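4-hydroxy-3-methylbut-2-enyl diphosphate reductase, apicoplast (Plasmodium falciparum, PDB 4N7B) reduces (E)-4-hydroxy-3-methylbut-2-enyl diphosphate to isopentenyl and dimethylallyl diphosphates with an iron-sulfur cluster, the last step of the apicoplast MEP pathway of isoprenoid synthesis. Local coordinates at residues L392-Q395 and K396-K400; P487-E490 and T491-V495. One frame throughout, in Å; residues are numbered along the deposited sequence.

Contact 1 of 2, residues L392-Q395 and K396-K400; sequences LIVQ and KLKNK
Asn399 turns its CG back beside its own backbone N (chi1 -75°), and this rotation sets the face of its amide against the carbonyl of Gln395 one helical turn earlier: O of Gln395 sits above CG of Asn399 at 3.2 Å, and ND2 makes no hydrogen bond to it. Gln395 runs its extended chain out with CG anti to the backbone N, and the nearest approach of the two side chains is 4.3 Å, from CG of Gln395 to ND2 of Asn399. The same Gln395 carbonyl accepts the backbone N-H of Asn399 at 3.1 Å (N to O), a bond bent to 143° at the hydrogen. The straightest of the four i to i+4 bonds joins N of Leu397 to O of Ile393, at 2.8 Å and 167°. This is the C-terminal part of helix 387-400, the crossover of a beta-alpha-beta unit between strands 377-381 and 405-406. Its inner side is aliphatic: Ile393, Val394 and Leu397 pack on Ile338 of strand 334-338, and Leu397 also meets Ile336. On another flank the methylenes of Lys398 run past Val394, CE of Lys398 lying 4.4 Å from CG1 of Val394. Lys400 sends NZ to the carbonyls of Val366 and Leu369.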
# COMPACT_ATOMS: atom_id res chain seq x y z
N LEU A 392 17.77 7.27 -0.88
CA LEU A 392 18.66 7.72 -1.97
C LEU A 392 18.21 9.06 -2.51
O LEU A 392 18.97 10.03 -2.58
CB LEU A 392 18.58 6.71 -3.11
CG LEU A 392 19.82 6.04 -3.67
CD1 LEU A 392 20.36 6.97 -4.74
CD2 LEU A 392 20.85 5.75 -2.58
N ILE A 393 16.94 9.11 -2.89
CA ILE A 393 16.37 10.32 -3.46
C ILE A 393 16.39 11.45 -2.44
O ILE A 393 16.76 12.57 -2.77
CB ILE A 393 14.94 10.04 -3.97
CG1 ILE A 393 15.00 9.00 -5.09
CG2 ILE A 393 14.29 11.31 -4.50
CD1 ILE A 393 13.63 8.46 -5.49
N VAL A 394 16.04 11.15 -1.20
CA VAL A 394 15.99 12.17 -0.15
C VAL A 394 17.37 12.79 0.07
O VAL A 394 17.50 14.00 0.23
CB VAL A 394 15.47 11.57 1.18
CG1 VAL A 394 15.79 12.47 2.36
CG2 VAL A 394 13.99 11.34 1.07
N GLN A 395 18.39 11.95 0.07
CA GLN A 395 19.75 12.41 0.26
C GLN A 395 20.14 13.41 -0.83
O GLN A 395 20.80 14.41 -0.56
CB GLN A 395 20.70 11.22 0.20
CG GLN A 395 22.16 11.58 0.31
CD GLN A 395 23.02 10.33 0.34
OE1 GLN A 395 23.49 9.85 -0.70
NE2 GLN A 395 23.22 9.79 1.54
N LYS A 396 19.74 13.12 -2.06
CA LYS A 396 20.04 13.99 -3.19
C LYS A 396 19.23 15.27 -3.06
O LYS A 396 19.75 16.36 -3.26
CB LYS A 396 19.72 13.28 -4.51
CG LYS A 396 20.37 13.93 -5.71
CD LYS A 396 20.11 13.14 -6.96
CE LYS A 396 20.61 13.91 -8.17
NZ LYS A 396 22.02 14.35 -8.01
N LEU A 397 17.96 15.14 -2.68
CA LEU A 397 17.12 16.31 -2.43
C LEU A 397 17.73 17.25 -1.40
O LEU A 397 17.70 18.47 -1.56
CB LEU A 397 15.74 15.90 -1.92
CG LEU A 397 14.60 16.02 -2.91
CD1 LEU A 397 13.31 15.69 -2.19
CD2 LEU A 397 14.52 17.41 -3.55
N LYS A 398 18.26 16.67 -0.33
CA LYS A 398 18.82 17.46 0.75
C LYS A 398 20.14 18.10 0.37
O LYS A 398 20.48 19.15 0.91
CB LYS A 398 19.03 16.59 1.98
CG LYS A 398 17.81 16.43 2.82
CD LYS A 398 18.17 15.71 4.10
CE LYS A 398 17.03 15.66 5.07
NZ LYS A 398 17.27 14.61 6.11
N ASN A 399 20.88 17.47 -0.53
CA ASN A 399 22.13 18.06 -1.01
C ASN A 399 21.81 19.36 -1.73
O ASN A 399 22.40 20.40 -1.46
CB ASN A 399 22.85 17.12 -1.98
CG ASN A 399 23.52 15.96 -1.27
OD1 ASN A 399 23.80 16.03 -0.07
ND2 ASN A 399 23.79 14.87 -2.02
N LYS A 400 20.84 19.29 -2.62
CA LYS A 400 20.44 20.44 -3.41
C LYS A 400 19.70 21.47 -2.56
O LYS A 400 19.98 22.66 -2.64
CB LYS A 400 19.57 19.97 -4.57
CG LYS A 400 19.35 21.01 -5.61
CD LYS A 400 18.73 20.42 -6.86
CE LYS A 400 18.46 21.51 -7.88
NZ LYS A 400 18.00 20.95 -9.18

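Contact 2 of 2, residues P487-E490 and T491-V495; sequences PEQE and TQKFV
The carboxylate of Glu488 and the side-chain amide of Gln492 meet with their planes 70° apart, OE1 of Glu488 only 2.5 Å from NE2 of Gln492, a separation too short to be read with confidence. The same OE1 forms a salt bridge with Arg228, against which Gln492 also packs. The other oxygen, OE2, accepts a hydrogen bond from a water at 2.9 Å, and that water in turn accepts one from OG1 of Thr491 at 3.0 Å. Both oxygens of Glu488 thus have partners, and the bend at its chi2 (56°) brings the carboxylate back toward the helix. The ring of Phe494 offers its edge to the backbone, with CD2 3.5 Å from O of Glu490 and that oxygen near the ring plane. Glu490 and Lys493 run side by side, OE1 of Glu490 lying 3.8 Å from CD of Lys493; their charged ends stay beyond salt-bridge distance, and OE1 is instead hydrogen-bonded by Thr463. Here the first turns of helix 488-499 take shape. Pro487 occupies the N-cap position, and N of Gln492 bonds to O of Glu488 at 2.9 Å. Toward the five-stranded parallel sheet, Glu490, Thr491 and Phe494 lie on Val436 of strand 432-436, and Phe494 and Val495 reach Leu480 of strand 477-482, while Pro487 and Glu490 touch helix 262-271 through Val264 and Ile263.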
# COMPACT_ATOMS: atom_id res chain seq x y z
N PRO A 487 -4.01 -11.75 1.26
CA PRO A 487 -4.74 -12.59 2.22
C PRO A 487 -3.88 -13.72 2.76
O PRO A 487 -3.13 -14.33 2.01
CB PRO A 487 -5.90 -13.16 1.39
CG PRO A 487 -6.01 -12.26 0.20
CD PRO A 487 -4.63 -11.75 -0.08
N GLU A 488 -4.01 -13.98 4.06
CA GLU A 488 -3.15 -14.94 4.77
C GLU A 488 -3.31 -16.34 4.16
O GLU A 488 -2.33 -17.07 4.05
CB GLU A 488 -3.45 -14.94 6.27
CG GLU A 488 -2.61 -15.95 7.09
CD GLU A 488 -1.09 -15.78 6.91
OE1 GLU A 488 -0.33 -16.73 7.22
OE2 GLU A 488 -0.63 -14.71 6.46
N GLN A 489 -4.53 -16.69 3.75
CA GLN A 489 -4.74 -18.00 3.12
C GLN A 489 -3.81 -18.24 1.93
O GLN A 489 -3.32 -19.35 1.72
CB GLN A 489 -6.18 -18.21 2.65
CG GLN A 489 -6.51 -19.71 2.40
CD GLN A 489 -7.82 -19.95 1.61
OE1 GLN A 489 -8.53 -19.01 1.25
NE2 GLN A 489 -8.12 -21.23 1.34
N GLU A 490 -3.54 -17.21 1.13
CA GLU A 490 -2.68 -17.45 -0.04
C GLU A 490 -1.28 -17.80 0.45
O GLU A 490 -0.62 -18.67 -0.12
CB GLU A 490 -2.68 -16.27 -0.99
CG GLU A 490 -4.04 -16.03 -1.61
CD GLU A 490 -4.59 -17.24 -2.36
OE1 GLU A 490 -3.80 -18.10 -2.84
OE2 GLU A 490 -5.83 -17.35 -2.46
N THR A 491 -0.85 -17.19 1.54
CA THR A 491 0.47 -17.47 2.08
C THR A 491 0.53 -18.85 2.72
O THR A 491 1.56 -19.53 2.64
CB THR A 491 0.89 -16.42 3.11
OG1 THR A 491 0.86 -15.13 2.49
CG2 THR A 491 2.29 -16.68 3.62
N GLN A 492 -0.57 -19.28 3.34
CA GLN A 492 -0.61 -20.61 3.96
C GLN A 492 -0.49 -21.73 2.92
O GLN A 492 0.10 -22.77 3.19
CB GLN A 492 -1.91 -20.79 4.78
CG GLN A 492 -1.98 -19.83 5.93
CD GLN A 492 -0.88 -20.10 6.96
OE1 GLN A 492 -0.22 -21.15 6.93
NE2 GLN A 492 -0.69 -19.15 7.89
N LYS A 493 -1.06 -21.52 1.75
CA LYS A 493 -0.95 -22.51 0.68
C LYS A 493 0.53 -22.72 0.31
O LYS A 493 0.97 -23.84 0.03
CB LYS A 493 -1.72 -22.05 -0.55
CG LYS A 493 -3.21 -21.86 -0.32
CD LYS A 493 -3.96 -21.70 -1.63
CE LYS A 493 -5.44 -21.48 -1.39
NZ LYS A 493 -6.26 -21.48 -2.66
N PHE A 494 1.31 -21.65 0.33
CA PHE A 494 2.75 -21.79 0.13
C PHE A 494 3.37 -22.62 1.25
O PHE A 494 4.14 -23.54 1.00
CB PHE A 494 3.44 -20.43 0.02
CG PHE A 494 3.42 -19.85 -1.38
CD1 PHE A 494 4.37 -20.23 -2.32
CD2 PHE A 494 2.45 -18.93 -1.75
CE1 PHE A 494 4.35 -19.69 -3.61
CE2 PHE A 494 2.43 -18.39 -3.04
CZ PHE A 494 3.37 -18.78 -3.96
N VAL A 495 3.03 -22.29 2.49
CA VAL A 495 3.60 -23.03 3.61
C VAL A 495 3.23 -24.50 3.46
O VAL A 495 4.07 -25.37 3.63
CB VAL A 495 3.07 -22.50 4.94
CG1 VAL A 495 3.44 -23.44 6.08
CG2 VAL A 495 3.59 -21.09 5.17
O HOH W 1 -0.51 -13.04 4.13

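Contact 1 comes first along the chain and closes before contact 2 opens; their centres are 39 Å apart, on opposite sides of the chain's centre, with about 28 Å between nearest atoms. Each is a local set of contacts along one helix, and each helix packs on a different parallel sheet: 387-400 on the four-stranded sheet containing 334-338, and 488-499 on the five-stranded sheet containing 432-436 and 477-482. The three parallel sheets surround the iron-sulfur cluster, as in the three-lobed IspH fold. The side chain of Pro487 in contact 2 is about 13 Å from the cluster; that of Ile393 in contact 1 is about 12 Å from that of Ser442, a probable substrate-binding residue.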